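PDB 5AEG: sulfoquinovosidase from Escherichia coli, which hydrolyses sulfoquinovosyl diacylglycerides and simple sulfoquinovosides, releasing sulfoquinovose, which sulfoglycolysis degrades as a source of carbon and sulfur. Local coordinates for residues A[128-133]-A[138-143]; A[184-189]-A[194-199]; A[393-398]-A[442-447]. One frame throughout, in Å; residues are numbered along the deposited sequence.

Interaction 1. Residues A[128-133]-A[138-143]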
loop_
_atom_site.group_PDB
_atom_site.type_symbol
_atom_site.label_atom_id
_atom_site.label_comp_id
_atom_site.label_asym_id
_atom_site.label_seq_id
_atom_site.Cartn_x
_atom_site.Cartn_y
_atom_site.Cartn_z
ATOM N N HIS A 128 -10.071 9.791 16.658
ATOM C CA HIS A 128 -9.994 9.080 15.366
ATOM C C HIS A 128 -8.725 8.313 15.297
ATOM O O HIS A 128 -7.730 8.596 16.014
ATOM C CB HIS A 128 -10.108 10.083 14.164
ATOM C CG HIS A 128 -11.281 10.988 14.269
ATOM N ND1 HIS A 128 -12.547 10.637 13.843
ATOM C CD2 HIS A 128 -11.410 12.238 14.822
ATOM C CE1 HIS A 128 -13.397 11.646 14.058
ATOM N NE2 HIS A 128 -12.737 12.611 14.675
ATOM N N ILE A 129 -8.670 7.377 14.325
ATOM C CA ILE A 129 -7.569 6.494 14.194
ATOM C C ILE A 129 -7.270 6.338 12.678
ATOM O O ILE A 129 -8.213 6.112 11.887
ATOM C CB ILE A 129 -7.923 5.121 14.780
ATOM C CG1 ILE A 129 -8.126 5.126 16.334
ATOM C CG2 ILE A 129 -6.848 4.120 14.463
ATOM C CD1 ILE A 129 -6.815 5.414 17.075
ATOM N N TYR A 130 -6.021 6.426 12.327
ATOM C CA TYR A 130 -5.614 6.350 10.929
ATOM C C TYR A 130 -4.443 5.382 10.796
ATOM O O TYR A 130 -3.677 5.126 11.757
ATOM C CB TYR A 130 -5.176 7.737 10.426
ATOM C CG TYR A 130 -6.203 8.744 10.626
ATOM C CD1 TYR A 130 -7.274 8.883 9.759
ATOM C CD2 TYR A 130 -6.157 9.577 11.746
ATOM C CE1 TYR A 130 -8.302 9.799 10.008
ATOM C CE2 TYR A 130 -7.141 10.509 11.997
ATOM C CZ TYR A 130 -8.234 10.608 11.153
ATOM O OH TYR A 130 -9.221 11.500 11.348
ATOM N N GLY A 131 -4.321 4.858 9.589
ATOM C CA GLY A 131 -3.211 4.017 9.244
ATOM C C GLY A 131 -3.604 2.579 9.024
ATOM O O GLY A 131 -4.537 2.250 8.279
ATOM N N CYS A 132 -2.867 1.713 9.674
ATOM C CA CYS A 132 -2.966 0.273 9.515
ATOM C C CYS A 132 -2.612 -0.182 8.120
ATOM O O CYS A 132 -3.109 -1.235 7.662
ATOM C CB CYS A 132 -4.259 -0.348 10.007
ATOM S SG CYS A 132 -4.504 -0.443 11.814
ATOM N N GLY A 133 -1.681 0.517 7.494
ATOM C CA GLY A 133 -1.203 0.210 6.142
ATOM C C GLY A 133 -2.079 0.857 5.105
ATOM O O GLY A 133 -2.421 2.053 5.223
ATOM N N TYR A 138 -12.030 2.519 4.406
ATOM C CA TYR A 138 -12.049 3.421 5.554
ATOM C C TYR A 138 -10.722 4.138 5.582
ATOM O O TYR A 138 -9.675 3.527 5.261
ATOM C CB TYR A 138 -12.257 2.646 6.865
ATOM C CG TYR A 138 -13.672 2.126 6.966
ATOM C CD1 TYR A 138 -14.733 2.989 7.224
ATOM C CD2 TYR A 138 -13.962 0.780 6.692
ATOM C CE1 TYR A 138 -16.068 2.516 7.214
ATOM C CE2 TYR A 138 -15.249 0.298 6.734
ATOM C CZ TYR A 138 -16.295 1.142 6.997
ATOM O OH TYR A 138 -17.547 0.590 7.012
ATOM N N PHE A 139 -10.739 5.436 5.949
ATOM C CA PHE A 139 -9.479 6.091 6.284
ATOM C C PHE A 139 -9.484 6.214 7.792
ATOM O O PHE A 139 -8.635 5.581 8.471
ATOM C CB PHE A 139 -9.331 7.450 5.539
ATOM C CG PHE A 139 -8.123 8.251 5.953
ATOM C CD1 PHE A 139 -6.870 7.646 6.219
ATOM C CD2 PHE A 139 -8.249 9.649 6.098
ATOM C CE1 PHE A 139 -5.768 8.392 6.656
ATOM C CE2 PHE A 139 -7.161 10.398 6.506
ATOM C CZ PHE A 139 -5.905 9.775 6.751
ATOM N N ASP A 140 -10.386 7.051 8.341
ATOM C CA ASP A 140 -10.646 6.973 9.805
ATOM C C ASP A 140 -11.111 5.574 10.083
ATOM O O ASP A 140 -12.147 5.150 9.587
ATOM C CB ASP A 140 -11.711 7.937 10.198
ATOM C CG ASP A 140 -11.997 7.958 11.716
ATOM O OD1 ASP A 140 -11.308 7.366 12.540
ATOM O OD2 ASP A 140 -12.955 8.633 12.060
ATOM N N LEU A 141 -10.383 4.827 10.922
ATOM C CA LEU A 141 -10.736 3.446 11.239
ATOM C C LEU A 141 -11.632 3.267 12.467
ATOM O O LEU A 141 -12.124 2.140 12.808
ATOM C CB LEU A 141 -9.422 2.673 11.483
ATOM C CG LEU A 141 -8.342 2.731 10.414
ATOM C CD1 LEU A 141 -7.120 1.932 10.744
ATOM C CD2 LEU A 141 -8.870 2.325 9.085
ATOM N N ARG A 142 -11.889 4.352 13.173
ATOM C CA ARG A 142 -12.748 4.246 14.404
ATOM C C ARG A 142 -14.127 3.735 14.194
ATOM O O ARG A 142 -14.782 4.099 13.253
ATOM C CB ARG A 142 -12.777 5.598 15.183
ATOM C CG ARG A 142 -13.100 5.381 16.676
ATOM C CD ARG A 142 -11.868 4.976 17.451
ATOM N NE ARG A 142 -12.141 4.512 18.795
ATOM C CZ ARG A 142 -12.345 5.329 19.828
ATOM N NH1 ARG A 142 -12.334 6.653 19.647
ATOM N NH2 ARG A 142 -12.545 4.809 21.046
ATOM N N GLY A 143 -14.569 2.815 15.055
ATOM C CA GLY A 143 -15.853 2.205 14.879
ATOM C C GLY A 143 -15.809 0.769 14.360
ATOM O O GLY A 143 -16.801 0.088 14.423
HETATM O O HOH W 1 -6.287 4.524 7.657
#
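His128 meets Asp140 through its imidazole edge: ND1 donates to OD2 at 2.7 Å. OD2 lies close to the ring plane, but the carboxylate is turned 69° from it, so the N-H arrives from above the carboxylate plane. CG of His128 lies beside its own backbone N (chi1 -51°), which carries ND1 to the carboxylate of Asp140. One residue on, the backbone N of Ile129 gives a nearly straight bond to Asp140 OD1 (3.2 Å), and Ile129 O receives Leu141 N at 2.7 Å. The branched side chain of Ile129 rests by CG2 on Leu141 CB and by CG1 on the aliphatic CD of Arg142, whose guanidinium is held by backbone carbonyls including those of Gln124 and Ala209. Tyr130 sets its ring obliquely against Phe139, planes 44° apart, with CD1 3.3 Å above the centre of the Phe139 ring; its hydroxyl goes on to the carbonyl of Tyr601. Gly131, at backbone angles where a CB would strike the preceding carbonyl, gives its N-H to a water that in turn donates to Phe139 O. Cys132 closes the row, SG lying 3.7 Å from Leu141 CD1, a small apolar fit. Asp140 suits this place because its two oxygens can take bonds from both segments: OD1 also accepts from Arg142 N, 3.1 Å away, forming an Asx turn, and Ile129 N and Arg142 N arrive from opposite faces of the carboxylate. Three N-H groups, two from the backbone and one from the imidazole, fix its rotation, and their donation would be expected to stabilise a negative charge on the carboxylate.

Interaction 2. Residues A[184-189]-A[194-199]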
loop_
_atom_site.group_PDB
_atom_site.type_symbol
_atom_site.label_atom_id
_atom_site.label_comp_id
_atom_site.label_asym_id
_atom_site.label_seq_id
_atom_site.Cartn_x
_atom_site.Cartn_y
_atom_site.Cartn_z
ATOM N N GLN A 184 -0.835 -3.250 7.959
ATOM C CA GLN A 184 0.361 -3.062 8.769
ATOM C C GLN A 184 -0.109 -2.800 10.222
ATOM O O GLN A 184 -1.052 -2.064 10.419
ATOM C CB GLN A 184 1.245 -1.912 8.286
ATOM C CG GLN A 184 2.625 -1.949 8.997
ATOM C CD GLN A 184 3.618 -1.001 8.443
ATOM O OE1 GLN A 184 3.912 -1.053 7.257
ATOM N NE2 GLN A 184 4.169 -0.155 9.280
ATOM N N PRO A 185 0.625 -3.363 11.249
ATOM C CA PRO A 185 0.203 -3.225 12.659
ATOM C C PRO A 185 0.751 -1.949 13.272
ATOM O O PRO A 185 1.534 -1.986 14.223
ATOM C CB PRO A 185 0.766 -4.508 13.309
ATOM C CG PRO A 185 1.977 -4.759 12.532
ATOM C CD PRO A 185 1.597 -4.441 11.086
ATOM N N THR A 186 0.313 -0.816 12.709
ATOM C CA THR A 186 0.895 0.536 12.967
ATOM C C THR A 186 -0.300 1.495 12.803
ATOM O O THR A 186 -1.023 1.410 11.811
ATOM C CB THR A 186 1.946 0.885 11.931
ATOM O OG1 THR A 186 2.950 -0.121 11.936
ATOM C CG2 THR A 186 2.577 2.222 12.201
ATOM N N PHE A 187 -0.571 2.360 13.793
ATOM C CA PHE A 187 -1.688 3.280 13.714
ATOM C C PHE A 187 -1.315 4.608 14.397
ATOM O O PHE A 187 -0.310 4.684 15.150
ATOM C CB PHE A 187 -3.033 2.707 14.224
ATOM C CG PHE A 187 -3.130 2.447 15.691
ATOM C CD1 PHE A 187 -2.752 1.219 16.223
ATOM C CD2 PHE A 187 -3.574 3.430 16.590
ATOM C CE1 PHE A 187 -2.893 0.968 17.567
ATOM C CE2 PHE A 187 -3.637 3.172 17.920
ATOM C CZ PHE A 187 -3.309 1.945 18.398
ATOM N N VAL A 188 -2.057 5.620 14.004
ATOM C CA VAL A 188 -1.995 7.001 14.555
ATOM C C VAL A 188 -3.311 7.298 15.186
ATOM O O VAL A 188 -4.385 7.146 14.601
ATOM C CB VAL A 188 -1.741 8.018 13.466
ATOM C CG1 VAL A 188 -1.924 9.450 13.909
ATOM C CG2 VAL A 188 -0.350 7.866 13.003
ATOM N N SER A 189 -3.243 7.890 16.382
ATOM C CA SER A 189 -4.427 8.356 17.067
ATOM C C SER A 189 -4.444 9.916 17.067
ATOM O O SER A 189 -3.371 10.549 17.102
ATOM C CB SER A 189 -4.317 7.933 18.581
ATOM O OG SER A 189 -5.335 8.631 19.340
ATOM N N TYR A 194 1.639 7.576 17.768
ATOM C CA TYR A 194 1.522 6.369 16.921
ATOM C C TYR A 194 1.840 5.206 17.767
ATOM O O TYR A 194 2.619 5.321 18.750
ATOM C CB TYR A 194 2.520 6.410 15.746
ATOM C CG TYR A 194 4.050 6.259 15.997
ATOM C CD1 TYR A 194 4.616 5.046 16.371
ATOM C CD2 TYR A 194 4.934 7.327 15.816
ATOM C CE1 TYR A 194 5.984 4.939 16.621
ATOM C CE2 TYR A 194 6.313 7.198 16.058
ATOM C CZ TYR A 194 6.822 6.010 16.494
ATOM O OH TYR A 194 8.174 5.785 16.750
ATOM N N CYS A 195 1.250 4.066 17.399
ATOM C CA CYS A 195 1.619 2.772 17.990
ATOM C C CYS A 195 2.084 1.805 16.910
ATOM O O CYS A 195 1.370 1.634 15.915
ATOM C CB CYS A 195 0.400 2.235 18.678
ATOM S SG CYS A 195 0.563 0.539 19.257
ATOM N N HIS A 196 3.276 1.247 17.054
ATOM C CA HIS A 196 3.842 0.302 16.102
ATOM C C HIS A 196 4.144 -1.040 16.793
ATOM O O HIS A 196 4.786 -1.061 17.863
ATOM C CB HIS A 196 5.114 0.824 15.486
ATOM C CG HIS A 196 5.762 -0.168 14.573
ATOM N ND1 HIS A 196 5.152 -0.605 13.417
ATOM C CD2 HIS A 196 6.906 -0.887 14.688
ATOM C CE1 HIS A 196 5.919 -1.500 12.828
ATOM N NE2 HIS A 196 6.987 -1.707 13.594
ATOM N N VAL A 197 3.686 -2.144 16.221
ATOM C CA VAL A 197 3.835 -3.485 16.836
ATOM C C VAL A 197 4.832 -4.278 15.968
ATOM O O VAL A 197 4.726 -4.364 14.719
ATOM C CB VAL A 197 2.522 -4.202 17.025
ATOM C CG1 VAL A 197 2.682 -5.624 17.595
ATOM C CG2 VAL A 197 1.541 -3.414 17.868
ATOM N N ASP A 198 5.824 -4.870 16.600
ATOM C CA ASP A 198 6.883 -5.525 15.834
ATOM C C ASP A 198 6.444 -6.841 15.252
ATOM O O ASP A 198 6.997 -7.303 14.256
ATOM C CB ASP A 198 8.135 -5.828 16.682
ATOM C CG ASP A 198 8.965 -4.626 16.952
ATOM O OD1 ASP A 198 8.812 -3.541 16.341
ATOM O OD2 ASP A 198 9.869 -4.783 17.784
ATOM N N ASN A 199 5.469 -7.461 15.806
ATOM C CA ASN A 199 5.185 -8.822 15.334
ATOM C C ASN A 199 4.713 -8.905 13.856
ATOM O O ASN A 199 4.196 -7.917 13.309
ATOM C CB ASN A 199 4.043 -9.320 16.169
ATOM C CG ASN A 199 4.339 -9.341 17.668
ATOM O OD1 ASN A 199 4.735 -8.314 18.255
ATOM N ND2 ASN A 199 4.051 -10.521 18.300
#
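Thr186 turns OG1 beside its own backbone N (chi1 -57°), while His196 sends its ring out anti to the backbone N (chi1 176°), and the two meet across a non-hydrogen-bonded antiparallel pair: OG1 and ND1 share a hydrogen bond of 2.7 Å at the imidazole edge. The same hydroxyl accepts from Gln184 NE2 at 2.9 Å, so a small group able both to give and to take links amide and imidazole within a buried layer. On the reverse face of the hairpin, the Phe187 ring receives Cys195 CB over one face, 4.0 Å from its centroid, with SG slanting in beside it as a sulfur-aromatic contact. Phe187 and Cys195 are a hydrogen-bonded pair, Phe187 N reaching Cys195 O at 3.0 Å and Cys195 N reaching Phe187 O at 2.8 Å. Pro185, the centre of an inverse gamma turn, fits the corner where the chain turns; it offers its O to Val197 N and packs CB against Val197 CB. The hairpin is flanked by strand 129-133 beside 186-189 and by strand 221-228 beside 193-197. Helix 232-243 touches the Val188, Tyr194 and His196 face; on the other, Phe226 meets Cys195, and Phe207 packs its ring edge-to-face with that of Phe187.

Interaction 3. Residues A[393-398]-A[442-447]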
loop_
_atom_site.group_PDB
_atom_site.type_symbol
_atom_site.label_atom_id
_atom_site.label_comp_id
_atom_site.label_asym_id
_atom_site.label_seq_id
_atom_site.Cartn_x
_atom_site.Cartn_y
_atom_site.Cartn_z
ATOM N N ASN A 393 19.037 -9.527 -15.623
ATOM C CA ASN A 393 18.013 -9.663 -16.629
ATOM C C ASN A 393 17.153 -8.388 -16.884
ATOM O O ASN A 393 16.574 -8.237 -17.949
ATOM C CB ASN A 393 17.153 -10.895 -16.306
ATOM C CG ASN A 393 17.933 -12.224 -16.417
ATOM O OD1 ASN A 393 19.054 -12.231 -16.763
ATOM N ND2 ASN A 393 17.341 -13.288 -16.042
ATOM N N MET A 394 17.127 -7.474 -15.923
ATOM C CA MET A 394 16.340 -6.214 -16.035
ATOM C C MET A 394 17.237 -5.002 -16.032
ATOM O O MET A 394 17.183 -4.185 -16.937
ATOM C CB MET A 394 15.288 -6.135 -14.931
ATOM C CG MET A 394 14.570 -7.487 -14.741
ATOM S SD MET A 394 13.238 -7.576 -13.453
ATOM C CE MET A 394 12.230 -6.553 -14.389
ATOM N N ILE A 395 18.064 -4.857 -15.016
ATOM C CA ILE A 395 18.885 -3.632 -14.934
ATOM C C ILE A 395 19.903 -3.575 -16.064
ATOM O O ILE A 395 20.003 -2.562 -16.738
ATOM C CB ILE A 395 19.641 -3.494 -13.572
ATOM C CG1 ILE A 395 18.597 -3.333 -12.424
ATOM C CG2 ILE A 395 20.556 -2.282 -13.622
ATOM C CD1 ILE A 395 19.078 -3.399 -10.980
ATOM N N GLU A 396 20.634 -4.668 -16.275
ATOM C CA GLU A 396 21.602 -4.721 -17.376
ATOM C C GLU A 396 20.972 -4.684 -18.743
ATOM O O GLU A 396 21.616 -4.236 -19.628
ATOM C CB GLU A 396 22.597 -5.890 -17.202
ATOM C CG GLU A 396 23.624 -5.528 -16.150
ATOM C CD GLU A 396 24.640 -6.636 -15.870
ATOM O OE1 GLU A 396 24.857 -7.531 -16.737
ATOM O OE2 GLU A 396 25.208 -6.605 -14.755
ATOM N N LEU A 397 19.702 -5.102 -18.909
ATOM C CA LEU A 397 19.013 -4.964 -20.153
ATOM C C LEU A 397 18.737 -3.491 -20.452
ATOM O O LEU A 397 18.471 -3.115 -21.589
ATOM C CB LEU A 397 17.735 -5.777 -20.109
ATOM C CG LEU A 397 16.770 -5.765 -21.319
ATOM C CD1 LEU A 397 17.319 -6.437 -22.540
ATOM C CD2 LEU A 397 15.482 -6.436 -20.958
ATOM N N GLY A 398 18.815 -2.626 -19.434
ATOM C CA GLY A 398 18.475 -1.208 -19.683
ATOM C C GLY A 398 17.082 -0.765 -19.191
ATOM O O GLY A 398 16.650 0.360 -19.453
ATOM N N GLU A 442 20.397 -0.723 -5.092
ATOM C CA GLU A 442 21.496 -0.212 -4.226
ATOM C C GLU A 442 22.857 -0.744 -4.769
ATOM O O GLU A 442 23.782 0.019 -4.962
ATOM C CB GLU A 442 21.288 -0.648 -2.804
ATOM C CG GLU A 442 22.059 0.130 -1.783
ATOM C CD GLU A 442 21.866 -0.444 -0.373
ATOM O OE1 GLU A 442 21.396 -1.611 -0.201
ATOM O OE2 GLU A 442 22.138 0.294 0.588
ATOM N N GLU A 443 22.912 -2.030 -5.060
ATOM C CA GLU A 443 24.126 -2.670 -5.495
ATOM C C GLU A 443 24.588 -2.262 -6.886
ATOM O O GLU A 443 25.725 -2.462 -7.164
ATOM C CB GLU A 443 24.023 -4.188 -5.363
ATOM C CG GLU A 443 23.920 -4.589 -3.905
ATOM C CD GLU A 443 23.598 -6.011 -3.667
ATOM O OE1 GLU A 443 23.564 -6.806 -4.615
ATOM O OE2 GLU A 443 23.327 -6.360 -2.502
ATOM N N THR A 444 23.751 -1.662 -7.728
ATOM C CA THR A 444 24.113 -1.271 -9.093
ATOM C C THR A 444 24.226 0.224 -9.202
ATOM O O THR A 444 24.465 0.764 -10.258
ATOM C CB THR A 444 23.084 -1.729 -10.130
ATOM O OG1 THR A 444 21.768 -1.389 -9.679
ATOM C CG2 THR A 444 23.164 -3.222 -10.378
ATOM N N GLY A 445 24.058 0.912 -8.099
ATOM C CA GLY A 445 24.095 2.375 -8.084
ATOM C C GLY A 445 22.893 3.003 -8.733
ATOM O O GLY A 445 23.027 4.071 -9.310
ATOM N N LYS A 446 21.708 2.369 -8.661
ATOM C CA LYS A 446 20.606 2.915 -9.418
ATOM C C LYS A 446 19.474 3.530 -8.591
ATOM O O LYS A 446 18.424 3.887 -9.142
ATOM C CB LYS A 446 20.091 1.832 -10.379
ATOM C CG LYS A 446 21.085 1.387 -11.488
ATOM C CD LYS A 446 21.442 2.475 -12.448
ATOM C CE LYS A 446 22.374 1.945 -13.525
ATOM N NZ LYS A 446 22.149 2.723 -14.721
ATOM N N LEU A 447 19.679 3.718 -7.295
ATOM C CA LEU A 447 18.716 4.444 -6.468
ATOM C C LEU A 447 18.557 5.857 -6.983
ATOM O O LEU A 447 19.524 6.497 -7.322
ATOM C CB LEU A 447 19.088 4.375 -4.974
ATOM C CG LEU A 447 18.883 3.010 -4.318
ATOM C CD1 LEU A 447 19.439 2.960 -2.895
ATOM C CD2 LEU A 447 17.418 2.529 -4.320
#
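Ile395 and Thr444 reach toward each other tip to tip from the ends of helices 380-395 and 422-444, and this is the tight part of a small contact. The terminal methyl CD1 of Ile395 comes within 3.6 Å of Thr444 OG1 and 4.1 Å of its CG2. An extended isoleucine (chi2 171°) suits the position, since its CD1 must span backbones whose nearest CA atoms, those of Ile395 and Thr444, are 8.2 Å apart; the same side chain also touches Trp402 of the barrel strand 401-404. On the looser, partly exposed side, Lys446 lays only its chain near the isoleucine, CG standing 4.3 Å from Ile395 CG2, and its ammonium has a long, weak ion pair with Glu449. Both segments leave their helices through a Schellman motif, with the positive-phi residues Gly398 and Gly445 turning the chain. These are two helices on the outside of the TIM barrel, additionally bridged nearby by salt bridges from Glu443 to Lys387 and Lys391. No hydrogen bond crosses between 393-398 and 442-447. The threonine hydroxyl is bonded back to Ala440 O and Leu441 O of its own helix, so it can face a methyl group without losing its polar partners, and the contact rests on van der Waals packing, with an apolar share from the methyl groups and the lysine chain.

From the N terminus, interaction 1 comes first, folding the loop that follows strand 129-133 back onto that strand. Interaction 2 then closes the hairpin of strands 186-189 and 193-197, and only much later does interaction 3 bring together the ends of two helices across 43 intervening residues. The three follow in series, none enclosing or crossing another. Interactions 1 and 2 adjoin within the N-terminal beta domain: strands 129-133 and 186-189 are neighbours, with Tyr130 O 2.8 Å from Val188 N and Cys132 N equally near Thr186 O, probable hydrogen bonds. Interaction 3 belongs to the TIM barrel, its centre about 38 Å from that of interaction 1 and 33 Å from that of interaction 2.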